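Local atomic coordinates of aldehyde dehydrogenase 12 (Zea mays, PDB entry 6D97), a protein that oxidises L-glutamate gamma-semialdehyde to glutamate with NAD+, the last step of proline catabolism in plants. Residues A[63-66]-A[70-73]; A[72-77]-A[226-231]; A[333-338]-A[456-461]. All coordinates share one frame; numbering follows the deposited sequence.

Contact 1 (A[63-66]-A[70-73])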
ATOM      1  N   VAL A  63     -33.496  12.306  32.555  1.00 39.31           N
ATOM      2  CA  VAL A  63     -34.935  12.156  32.372  1.00 36.28           C
ATOM      3  C   VAL A  63     -35.209  11.421  31.069  1.00 39.61           C
ATOM      4  O   VAL A  63     -34.455  11.517  30.094  1.00 33.21           O
ATOM      5  CB  VAL A  63     -35.674  13.511  32.415  1.00 36.52           C
ATOM      6  CG1 VAL A  63     -35.634  14.093  33.821  1.00 38.27           C
ATOM      7  CG2 VAL A  63     -35.098  14.476  31.392  1.00 32.66           C
ATOM      8  N   ASP A  64     -36.300  10.665  31.071  1.00 31.72           N
ATOM      9  CA  ASP A  64     -36.776   9.975  29.877  1.00 31.16           C
ATOM     10  C   ASP A  64     -37.194  11.011  28.843  1.00 31.29           C
ATOM     11  O   ASP A  64     -38.086  11.825  29.121  1.00 38.67           O
ATOM     12  CB  ASP A  64     -37.945   9.053  30.237  1.00 32.00           C
ATOM     13  CG  ASP A  64     -38.414   8.183  29.072  1.00 36.33           C
ATOM     14  OD1 ASP A  64     -38.312   8.598  27.898  1.00 30.81           O
ATOM     15  OD2 ASP A  64     -38.908   7.068  29.341  1.00 44.12           O
ATOM     16  N   PRO A  65     -36.597  11.018  27.648  1.00 32.82           N
ATOM     17  CA  PRO A  65     -36.949  12.046  26.654  1.00 30.56           C
ATOM     18  C   PRO A  65     -38.397  12.000  26.205  1.00 33.01           C
ATOM     19  O   PRO A  65     -38.855  12.971  25.589  1.00 34.88           O
ATOM     20  CB  PRO A  65     -36.004  11.745  25.483  1.00 28.75           C
ATOM     21  CG  PRO A  65     -34.898  10.928  26.078  1.00 32.71           C
ATOM     22  CD  PRO A  65     -35.545  10.115  27.156  1.00 33.28           C
ATOM     23  N   LEU A  66     -39.125  10.918  26.478  1.00 30.72           N
ATOM     24  CA  LEU A  66     -40.509  10.803  26.037  1.00 34.94           C
ATOM     25  C   LEU A  66     -41.513  11.245  27.088  1.00 34.72           C
ATOM     26  O   LEU A  66     -42.658  11.549  26.733  1.00 42.13           O
ATOM     27  CB  LEU A  66     -40.829   9.360  25.626  1.00 31.24           C
ATOM     28  CG  LEU A  66     -40.289   8.828  24.296  1.00 39.18           C
ATOM     29  CD1 LEU A  66     -40.801   7.417  24.053  1.00 30.42           C
ATOM     30  CD2 LEU A  66     -40.692   9.735  23.150  1.00 32.76           C
ATOM     31  N   LYS A  70     -37.521  10.547  35.838  1.00 38.75           N
ATOM     32  CA  LYS A  70     -36.160  10.255  36.275  1.00 39.57           C
ATOM     33  C   LYS A  70     -35.923   8.753  36.188  1.00 35.07           C
ATOM     34  O   LYS A  70     -36.189   8.032  37.154  1.00 48.42           O
ATOM     35  CB  LYS A  70     -35.924  10.736  37.710  1.00 42.05           C
ATOM     36  CG  LYS A  70     -35.831  12.246  37.893  1.00 41.74           C
ATOM     37  CD  LYS A  70     -35.684  12.608  39.374  1.00 47.43           C
ATOM     38  CE  LYS A  70     -35.413  14.094  39.576  1.00 51.30           C
ATOM     39  NZ  LYS A  70     -35.198  14.453  41.012  1.00 55.02           N
ATOM     40  N   PHE A  71     -35.431   8.259  35.049  1.00 35.80           N
ATOM     41  CA  PHE A  71     -35.343   6.819  34.851  1.00 33.70           C
ATOM     42  C   PHE A  71     -33.922   6.264  34.800  1.00 32.84           C
ATOM     43  O   PHE A  71     -33.763   5.039  34.792  1.00 39.55           O
ATOM     44  CB  PHE A  71     -36.128   6.403  33.589  1.00 33.14           C
ATOM     45  CG  PHE A  71     -35.445   6.702  32.269  1.00 33.39           C
ATOM     46  CD1 PHE A  71     -34.622   7.806  32.085  1.00 34.84           C
ATOM     47  CD2 PHE A  71     -35.680   5.866  31.187  1.00 31.81           C
ATOM     48  CE1 PHE A  71     -34.028   8.044  30.853  1.00 34.58           C
ATOM     49  CE2 PHE A  71     -35.100   6.102  29.959  1.00 33.33           C
ATOM     50  CZ  PHE A  71     -34.272   7.191  29.790  1.00 39.36           C
ATOM     51  N   ILE A  72     -32.891   7.108  34.792  1.00 34.39           N
ATOM     52  CA  ILE A  72     -31.503   6.648  34.844  1.00 34.65           C
ATOM     53  C   ILE A  72     -30.707   7.591  35.736  1.00 38.65           C
ATOM     54  O   ILE A  72     -30.708   8.806  35.512  1.00 39.56           O
ATOM     55  CB  ILE A  72     -30.849   6.583  33.448  1.00 37.09           C
ATOM     56  CG1 ILE A  72     -31.561   5.573  32.544  1.00 32.33           C
ATOM     57  CG2 ILE A  72     -29.371   6.227  33.570  1.00 37.64           C
ATOM     58  CD1 ILE A  72     -31.144   5.651  31.092  1.00 36.42           C
ATOM     59  N   LYS A  73     -30.016   7.042  36.734  1.00 41.13           N
ATOM     60  CA  LYS A  73     -29.076   7.826  37.523  1.00 37.28           C
ATOM     61  C   LYS A  73     -27.652   7.483  37.104  1.00 39.41           C
ATOM     62  O   LYS A  73     -27.318   6.314  36.890  1.00 37.52           O
ATOM     63  CB  LYS A  73     -29.267   7.611  39.030  1.00 37.63           C
ATOM     64  CG  LYS A  73     -29.072   6.202  39.550  1.00 38.66           C
ATOM     65  CD  LYS A  73     -29.231   6.192  41.075  1.00 44.87           C
ATOM     66  CE  LYS A  73     -28.939   4.827  41.689  1.00 53.76           C
ATOM     67  NZ  LYS A  73     -28.897   4.893  43.181  1.00 59.25           N
TER
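V63 and K70 face each other as an antiparallel non-hydrogen-bonded pair, their CA atoms 4.5 Å apart, where strand 60-63 turns back into strand 70-74. Their side chains lie on the same face of the sheet and meet loosely, V63 CG1 against K70 CG. One residue on, F71 and I72 both face I62, which makes a classic beta bulge.

The F71 ring carries most of the contact. Its CG sits between the backbone N and the carbonyl carbon (chi1 76°), and this brings the ring against D64. D64 CB lies 3.8 Å from the F71 ring centroid and only 4° off the ring normal, a CH-pi contact over the face. The carboxylate of D64 stacks on the same ring, the planes 22° apart. I72 CG1 lies over the opposite face. P65 CD comes up obliquely, 4.1 Å from F71 CZ.

D64 OD1 accepts from L66 N at 2.8 Å, closing an Asx turn, and OD2 forms a salt bridge with R136. The carboxylate is therefore held at both oxygens. With an alanine in place of F71, the face of D64 would probably lose its cover and a gap would open beside P65.

Helix 124-137 packs against F71 through R136 and against I72 through V137. Strand 43-49 pairs with strand 70-74 along its other edge.

Contact 2 (A[72-77]-A[226-231])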
ATOM      1  N   ILE A  72     -32.891   7.108  34.792  1.00 34.39           N
ATOM      2  CA  ILE A  72     -31.503   6.648  34.844  1.00 34.65           C
ATOM      3  C   ILE A  72     -30.707   7.591  35.736  1.00 38.65           C
ATOM      4  O   ILE A  72     -30.708   8.806  35.512  1.00 39.56           O
ATOM      5  CB  ILE A  72     -30.849   6.583  33.448  1.00 37.09           C
ATOM      6  CG1 ILE A  72     -31.561   5.573  32.544  1.00 32.33           C
ATOM      7  CG2 ILE A  72     -29.371   6.227  33.570  1.00 37.64           C
ATOM      8  CD1 ILE A  72     -31.144   5.651  31.092  1.00 36.42           C
ATOM      9  N   LYS A  73     -30.016   7.042  36.734  1.00 41.13           N
ATOM     10  CA  LYS A  73     -29.076   7.826  37.523  1.00 37.28           C
ATOM     11  C   LYS A  73     -27.652   7.483  37.104  1.00 39.41           C
ATOM     12  O   LYS A  73     -27.318   6.314  36.890  1.00 37.52           O
ATOM     13  CB  LYS A  73     -29.267   7.611  39.030  1.00 37.63           C
ATOM     14  CG  LYS A  73     -29.072   6.202  39.550  1.00 38.66           C
ATOM     15  CD  LYS A  73     -29.231   6.192  41.075  1.00 44.87           C
ATOM     16  CE  LYS A  73     -28.939   4.827  41.689  1.00 53.76           C
ATOM     17  NZ  LYS A  73     -28.897   4.893  43.181  1.00 59.25           N
ATOM     18  N   VAL A  74     -26.825   8.516  36.962  1.00 38.34           N
ATOM     19  CA  VAL A  74     -25.481   8.397  36.413  1.00 30.50           C
ATOM     20  C   VAL A  74     -24.485   8.844  37.473  1.00 32.89           C
ATOM     21  O   VAL A  74     -24.657   9.904  38.087  1.00 33.96           O
ATOM     22  CB  VAL A  74     -25.330   9.227  35.124  1.00 44.96           C
ATOM     23  CG1 VAL A  74     -23.918   9.134  34.585  1.00 35.15           C
ATOM     24  CG2 VAL A  74     -26.338   8.761  34.080  1.00 51.26           C
ATOM     25  N   ALA A  75     -23.445   8.037  37.688  1.00 35.76           N
ATOM     26  CA  ALA A  75     -22.441   8.314  38.715  1.00 37.40           C
ATOM     27  C   ALA A  75     -21.427   9.325  38.180  1.00 33.88           C
ATOM     28  O   ALA A  75     -20.278   9.009  37.868  1.00 34.78           O
ATOM     29  CB  ALA A  75     -21.762   7.025  39.156  1.00 38.62           C
ATOM     30  N   GLU A  76     -21.872  10.575  38.091  1.00 32.00           N
ATOM     31  CA  GLU A  76     -21.034  11.614  37.507  1.00 39.06           C
ATOM     32  C   GLU A  76     -19.924  12.007  38.476  1.00 37.93           C
ATOM     33  O   GLU A  76     -20.188  12.376  39.625  1.00 39.76           O
ATOM     34  CB  GLU A  76     -21.878  12.822  37.110  1.00 30.63           C
ATOM     35  CG  GLU A  76     -22.561  12.628  35.759  1.00 48.09           C
ATOM     36  CD  GLU A  76     -23.188  13.895  35.219  1.00 43.69           C
ATOM     37  OE1 GLU A  76     -23.413  14.830  36.014  1.00 44.82           O
ATOM     38  OE2 GLU A  76     -23.444  13.961  33.998  1.00 35.11           O
ATOM     39  N   VAL A  77     -18.685  11.913  38.005  1.00 39.53           N
ATOM     40  CA  VAL A  77     -17.511  12.246  38.801  1.00 40.97           C
ATOM     41  C   VAL A  77     -17.355  13.758  38.860  1.00 38.84           C
ATOM     42  O   VAL A  77     -17.563  14.459  37.863  1.00 36.30           O
ATOM     43  CB  VAL A  77     -16.258  11.576  38.203  1.00 43.07           C
ATOM     44  CG1 VAL A  77     -14.996  12.029  38.924  1.00 48.36           C
ATOM     45  CG2 VAL A  77     -16.395  10.065  38.252  1.00 41.51           C
ATOM     46  N   LYS A 226     -26.336  11.465  29.091  1.00 28.79           N
ATOM     47  CA  LYS A 226     -27.707  11.163  28.700  1.00 32.99           C
ATOM     48  C   LYS A 226     -27.837   9.757  28.131  1.00 33.07           C
ATOM     49  O   LYS A 226     -28.890   9.127  28.275  1.00 28.49           O
ATOM     50  CB  LYS A 226     -28.205  12.190  27.682  1.00 25.99           C
ATOM     51  CG  LYS A 226     -28.578  13.539  28.268  1.00 31.22           C
ATOM     52  CD  LYS A 226     -29.227  14.427  27.214  1.00 31.43           C
ATOM     53  CE  LYS A 226     -28.478  15.742  27.054  1.00 51.06           C
ATOM     54  NZ  LYS A 226     -27.099  15.543  26.517  1.00 54.80           N
ATOM     55  N   VAL A 227     -26.787   9.241  27.489  1.00 24.90           N
ATOM     56  CA  VAL A 227     -26.866   7.973  26.775  1.00 27.81           C
ATOM     57  C   VAL A 227     -25.775   6.993  27.173  1.00 26.51           C
ATOM     58  O   VAL A 227     -25.699   5.907  26.592  1.00 25.61           O
ATOM     59  CB  VAL A 227     -26.837   8.193  25.250  1.00 26.49           C
ATOM     60  CG1 VAL A 227     -27.925   9.158  24.834  1.00 23.95           C
ATOM     61  CG2 VAL A 227     -25.472   8.699  24.827  1.00 22.94           C
ATOM     62  N   SER A 228     -24.928   7.328  28.149  1.00 26.82           N
ATOM     63  CA  SER A 228     -23.765   6.502  28.454  1.00 28.51           C
ATOM     64  C   SER A 228     -24.135   5.114  28.953  1.00 36.89           C
ATOM     65  O   SER A 228     -23.242   4.272  29.097  1.00 32.44           O
ATOM     66  CB  SER A 228     -22.877   7.193  29.492  1.00 26.47           C
ATOM     67  OG  SER A 228     -23.578   7.423  30.703  1.00 27.68           O
ATOM     68  N   ILE A 229     -25.419   4.860  29.227  1.00 34.00           N
ATOM     69  CA  ILE A 229     -25.838   3.535  29.670  1.00 26.56           C
ATOM     70  C   ILE A 229     -25.534   2.498  28.603  1.00 28.04           C
ATOM     71  O   ILE A 229     -25.239   1.339  28.916  1.00 27.07           O
ATOM     72  CB  ILE A 229     -27.337   3.542  30.050  1.00 35.07           C
ATOM     73  CG1 ILE A 229     -27.701   2.275  30.826  1.00 27.22           C
ATOM     74  CG2 ILE A 229     -28.221   3.678  28.812  1.00 30.91           C
ATOM     75  CD1 ILE A 229     -29.025   2.372  31.576  1.00 29.01           C
ATOM     76  N   VAL A 230     -25.561   2.904  27.331  1.00 30.42           N
ATOM     77  CA  VAL A 230     -25.375   1.958  26.236  1.00 28.19           C
ATOM     78  C   VAL A 230     -23.951   1.421  26.241  1.00 31.73           C
ATOM     79  O   VAL A 230     -23.724   0.206  26.266  1.00 40.07           O
ATOM     80  CB  VAL A 230     -25.718   2.618  24.891  1.00 27.63           C
ATOM     81  CG1 VAL A 230     -25.401   1.670  23.746  1.00 22.34           C
ATOM     82  CG2 VAL A 230     -27.179   3.029  24.870  1.00 23.51           C
ATOM     83  N   MET A 231     -22.967   2.325  26.220  1.00 24.92           N
ATOM     84  CA  MET A 231     -21.576   1.886  26.244  1.00 26.56           C
ATOM     85  C   MET A 231     -21.236   1.176  27.542  1.00 22.91           C
ATOM     86  O   MET A 231     -20.353   0.313  27.560  1.00 29.18           O
ATOM     87  CB  MET A 231     -20.631   3.066  26.032  1.00 27.54           C
ATOM     88  CG  MET A 231     -20.276   3.295  24.587  1.00 31.24           C
ATOM     89  SD  MET A 231     -19.785   1.804  23.694  1.00 31.24           S
ATOM     90  CE  MET A 231     -18.187   1.480  24.430  1.00 24.71           C
TER
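I72 and I229 make the apolar part of this contact. The two side chains cross obliquely and touch methyl to methyl, with I72 CD1 3.9 Å from I229 CD1. The CG2 branch of I229 adds a second touch, 4.2 Å from I72 CD1. In I229, CG1 is anti to the backbone N (chi1 -166°), which sends CD1 out to the strand. V45 and V137 also pack on both isoleucines.

A mixed contact lies next to it. V74 CG1 rests 4.3 Å from S228 OG. The hydroxyl is buried, and its polar partner is N252 OD1, to which it is hydrogen-bonded. V74 touches N252 as well.

The polar contacts run to neighbours just outside. E76 OE2 is hydrogen-bonded to S225 OG, and K226 NZ forms a salt bridge with D224, a residue of the NAD pocket. Past V74 the strand gives way to an inverse gamma turn centred on A75.

Segment 226-231 leads from strand 218-223 into helix 229-240, which is followed by the adjacent parallel strand 249-251. This is a beta-alpha-beta crossover of the Rossmann-type NAD-binding domain, packed here against strand 70-74 about 8 Å from the cofactor, measured from the S228 side chain.

Contact 3 (A[333-338]-A[456-461])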
ATOM      1  N   VAL A 333     -29.115  21.491   3.980  1.00 31.14           N
ATOM      2  CA  VAL A 333     -29.481  22.394   2.896  1.00 34.91           C
ATOM      3  C   VAL A 333     -29.565  21.589   1.606  1.00 33.03           C
ATOM      4  O   VAL A 333     -28.817  20.627   1.405  1.00 26.83           O
ATOM      5  CB  VAL A 333     -28.492  23.574   2.779  1.00 31.64           C
ATOM      6  CG1 VAL A 333     -27.101  23.075   2.487  1.00 31.99           C
ATOM      7  CG2 VAL A 333     -28.953  24.564   1.710  1.00 27.84           C
ATOM      8  N   LEU A 334     -30.498  21.983   0.739  1.00 29.16           N
ATOM      9  CA  LEU A 334     -30.734  21.323  -0.539  1.00 29.63           C
ATOM     10  C   LEU A 334     -30.679  22.369  -1.643  1.00 28.48           C
ATOM     11  O   LEU A 334     -31.518  23.274  -1.681  1.00 32.16           O
ATOM     12  CB  LEU A 334     -32.089  20.604  -0.537  1.00 28.30           C
ATOM     13  CG  LEU A 334     -32.493  19.791  -1.770  1.00 31.02           C
ATOM     14  CD1 LEU A 334     -31.548  18.623  -1.956  1.00 28.15           C
ATOM     15  CD2 LEU A 334     -33.921  19.292  -1.644  1.00 28.52           C
ATOM     16  N   PHE A 335     -29.688  22.255  -2.529  1.00 30.41           N
ATOM     17  CA  PHE A 335     -29.571  23.110  -3.711  1.00 30.50           C
ATOM     18  C   PHE A 335     -30.265  22.397  -4.869  1.00 30.65           C
ATOM     19  O   PHE A 335     -29.713  21.460  -5.452  1.00 30.02           O
ATOM     20  CB  PHE A 335     -28.109  23.401  -4.046  1.00 33.85           C
ATOM     21  CG  PHE A 335     -27.350  24.097  -2.948  1.00 40.94           C
ATOM     22  CD1 PHE A 335     -27.335  25.480  -2.861  1.00 42.15           C
ATOM     23  CD2 PHE A 335     -26.623  23.367  -2.020  1.00 31.96           C
ATOM     24  CE1 PHE A 335     -26.628  26.122  -1.858  1.00 34.12           C
ATOM     25  CE2 PHE A 335     -25.913  24.001  -1.017  1.00 35.57           C
ATOM     26  CZ  PHE A 335     -25.914  25.381  -0.936  1.00 30.37           C
ATOM     27  N   MET A 336     -31.471  22.846  -5.211  1.00 34.76           N
ATOM     28  CA  MET A 336     -32.260  22.230  -6.273  1.00 40.28           C
ATOM     29  C   MET A 336     -31.973  22.911  -7.608  1.00 36.68           C
ATOM     30  O   MET A 336     -32.203  24.116  -7.757  1.00 47.14           O
ATOM     31  CB  MET A 336     -33.756  22.321  -5.969  1.00 33.74           C
ATOM     32  CG  MET A 336     -34.240  21.525  -4.775  1.00 38.75           C
ATOM     33  SD  MET A 336     -36.029  21.672  -4.645  1.00 40.86           S
ATOM     34  CE  MET A 336     -36.492  21.201  -6.311  1.00 41.53           C
ATOM     35  N   HIS A 337     -31.491  22.140  -8.583  1.00 34.52           N
ATOM     36  CA  HIS A 337     -31.415  22.650  -9.945  1.00 35.44           C
ATOM     37  C   HIS A 337     -32.820  22.942 -10.456  1.00 38.40           C
ATOM     38  O   HIS A 337     -33.768  22.209 -10.161  1.00 34.62           O
ATOM     39  CB  HIS A 337     -30.714  21.648 -10.865  1.00 37.52           C
ATOM     40  CG  HIS A 337     -30.315  22.222 -12.191  1.00 41.80           C
ATOM     41  ND1 HIS A 337     -31.232  22.599 -13.149  1.00 42.31           N
ATOM     42  CD2 HIS A 337     -29.096  22.483 -12.719  1.00 41.29           C
ATOM     43  CE1 HIS A 337     -30.596  23.071 -14.207  1.00 43.06           C
ATOM     44  NE2 HIS A 337     -29.298  23.011 -13.972  1.00 42.00           N
ATOM     45  N   LYS A 338     -32.951  24.027 -11.226  1.00 47.25           N
ATOM     46  CA  LYS A 338     -34.269  24.479 -11.668  1.00 45.56           C
ATOM     47  C   LYS A 338     -35.037  23.385 -12.401  1.00 44.89           C
ATOM     48  O   LYS A 338     -36.272  23.353 -12.350  1.00 49.17           O
ATOM     49  CB  LYS A 338     -34.120  25.713 -12.562  1.00 46.80           C
ATOM     50  CG  LYS A 338     -35.405  26.496 -12.781  1.00 55.39           C
ATOM     51  CD  LYS A 338     -35.157  27.722 -13.652  1.00 56.44           C
ATOM     52  CE  LYS A 338     -36.429  28.533 -13.850  1.00 60.36           C
ATOM     53  NZ  LYS A 338     -37.498  27.751 -14.533  1.00 68.75           N
ATOM     54  N   GLU A 456     -18.120  26.708  -0.514  1.00 38.25           N
ATOM     55  CA  GLU A 456     -16.765  27.079  -0.118  1.00 33.86           C
ATOM     56  C   GLU A 456     -16.769  28.030   1.073  1.00 37.21           C
ATOM     57  O   GLU A 456     -15.832  28.017   1.879  1.00 34.08           O
ATOM     58  CB  GLU A 456     -16.033  27.697  -1.311  1.00 29.71           C
ATOM     59  CG  GLU A 456     -14.677  28.310  -0.996  1.00 31.19           C
ATOM     60  CD  GLU A 456     -13.581  27.276  -0.806  1.00 34.36           C
ATOM     61  OE1 GLU A 456     -13.858  26.067  -0.976  1.00 33.15           O
ATOM     62  OE2 GLU A 456     -12.439  27.679  -0.489  1.00 31.41           O
ATOM     63  N   ARG A 457     -17.815  28.844   1.218  1.00 31.41           N
ATOM     64  CA  ARG A 457     -17.880  29.788   2.325  1.00 30.67           C
ATOM     65  C   ARG A 457     -18.292  29.143   3.643  1.00 37.66           C
ATOM     66  O   ARG A 457     -18.185  29.794   4.687  1.00 34.22           O
ATOM     67  CB  ARG A 457     -18.838  30.934   1.983  1.00 35.52           C
ATOM     68  CG  ARG A 457     -18.240  31.968   1.038  1.00 27.69           C
ATOM     69  CD  ARG A 457     -19.304  32.891   0.451  1.00 28.72           C
ATOM     70  NE  ARG A 457     -19.953  33.726   1.460  1.00 40.40           N
ATOM     71  CZ  ARG A 457     -21.000  34.508   1.221  1.00 47.81           C
ATOM     72  NH1 ARG A 457     -21.526  34.564   0.005  1.00 46.40           N
ATOM     73  NH2 ARG A 457     -21.524  35.233   2.201  1.00 46.58           N
ATOM     74  N   MET A 458     -18.744  27.889   3.625  1.00 36.62           N
ATOM     75  CA  MET A 458     -19.102  27.204   4.859  1.00 33.37           C
ATOM     76  C   MET A 458     -17.853  26.880   5.671  1.00 37.62           C
ATOM     77  O   MET A 458     -16.749  26.761   5.134  1.00 42.10           O
ATOM     78  CB  MET A 458     -19.881  25.920   4.557  1.00 27.58           C
ATOM     79  CG  MET A 458     -21.252  26.156   3.941  1.00 33.36           C
ATOM     80  SD  MET A 458     -22.002  24.666   3.254  1.00 37.68           S
ATOM     81  CE  MET A 458     -23.392  25.375   2.374  1.00 27.64           C
ATOM     82  N   ASN A 459     -18.039  26.735   6.983  1.00 35.19           N
ATOM     83  CA  ASN A 459     -16.942  26.464   7.906  1.00 44.89           C
ATOM     84  C   ASN A 459     -16.803  24.990   8.260  1.00 43.56           C
ATOM     85  O   ASN A 459     -15.864  24.626   8.975  1.00 51.55           O
ATOM     86  CB  ASN A 459     -17.120  27.272   9.196  1.00 51.63           C
ATOM     87  CG  ASN A 459     -16.985  28.764   8.978  1.00 65.82           C
ATOM     88  OD1 ASN A 459     -16.079  29.228   8.281  1.00 67.98           O
ATOM     89  ND2 ASN A 459     -17.890  29.528   9.580  1.00 77.01           N
ATOM     90  N   ALA A 460     -17.715  24.141   7.793  1.00 36.93           N
ATOM     91  CA  ALA A 460     -17.685  22.714   8.078  1.00 43.62           C
ATOM     92  C   ALA A 460     -17.758  21.943   6.772  1.00 38.53           C
ATOM     93  O   ALA A 460     -18.500  22.319   5.859  1.00 32.40           O
ATOM     94  CB  ALA A 460     -18.838  22.304   9.005  1.00 33.20           C
ATOM     95  N   HIS A 461     -16.981  20.863   6.686  1.00 33.36           N
ATOM     96  CA  HIS A 461     -16.880  20.051   5.477  1.00 33.67           C
ATOM     97  C   HIS A 461     -16.928  18.575   5.882  1.00 30.87           C
ATOM     98  O   HIS A 461     -15.934  17.852   5.808  1.00 32.80           O
ATOM     99  CB  HIS A 461     -15.611  20.395   4.697  1.00 37.56           C
ATOM    100  CG  HIS A 461     -15.510  21.841   4.325  1.00 35.79           C
ATOM    101  ND1 HIS A 461     -16.403  22.452   3.473  1.00 35.14           N
ATOM    102  CD2 HIS A 461     -14.632  22.800   4.700  1.00 27.97           C
ATOM    103  CE1 HIS A 461     -16.077  23.724   3.334  1.00 32.73           C
ATOM    104  NE2 HIS A 461     -15.004  23.960   4.066  1.00 34.84           N
TER
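M458 spans the gap between the two segments and touches both V333 and F335 with a single atom, CE. The backbones are well apart: the closest CA atoms, of V333 and M458, are 11.6 Å from each other.

The methionine conformation explains the reach. Its CG is anti to the carbonyl carbon, beside the backbone N (chi1 -67°). Beyond CG the chain is fully extended, with chi2 167° and chi3 -170°, so the terminal methyl is carried straight toward the strand.

F335 comes from the opposite direction. Its CG is also anti to the carbonyl carbon. The ring meets the methionine with its edge: M458 CE lies near the ring plane, 4.2 Å from F335 CZ. M458 SD is 5.8 Å from the same CZ, so it is the methyl and not the sulfur that makes the touch.

V333 presents two branches to different partners. Its CG1 lies 4.4 Å from M458 CE. Its CG2 sits over one face of the F335 ring, 4.0 Å above the plane and toward the rim. The contact is apolar and buried, but small, with no hydrogen bond across it.

W299 of strand 298-302 packs on V333, F335 and M458 alike. Strand 331-337 runs between strands 298-302 and 437-443, and L334 and M336 pack on helix 345-354. M458 follows helix 448-457 on the way to strand 463-467. Nearby, E456 and H461 are hydrogen-bonded to K94 of the second subunit.

How the contacts relate
Contacts 1 and 2 are neighbours, with centres 11 Å apart. They share I72 and K73 on strand 70-74, so one strand joins the hairpin turn of contact 1 to the start of helix 229-240 in contact 2. V137 of helix 124-137 touches I72, which belongs to both. Contact 2 is the nearer to the cofactor: the S228 side chain is about 7 Å from that of K222, which binds NAD. In contact 1 the P65 side chain is about 13 Å from the NAD. Contact 3 lies away from the annotated sites, where strand 331-337 of the seven-stranded sheet meets the loop after helix 448-457. Its centre is 37 Å from those of contacts 1 and 2, and it touches neither.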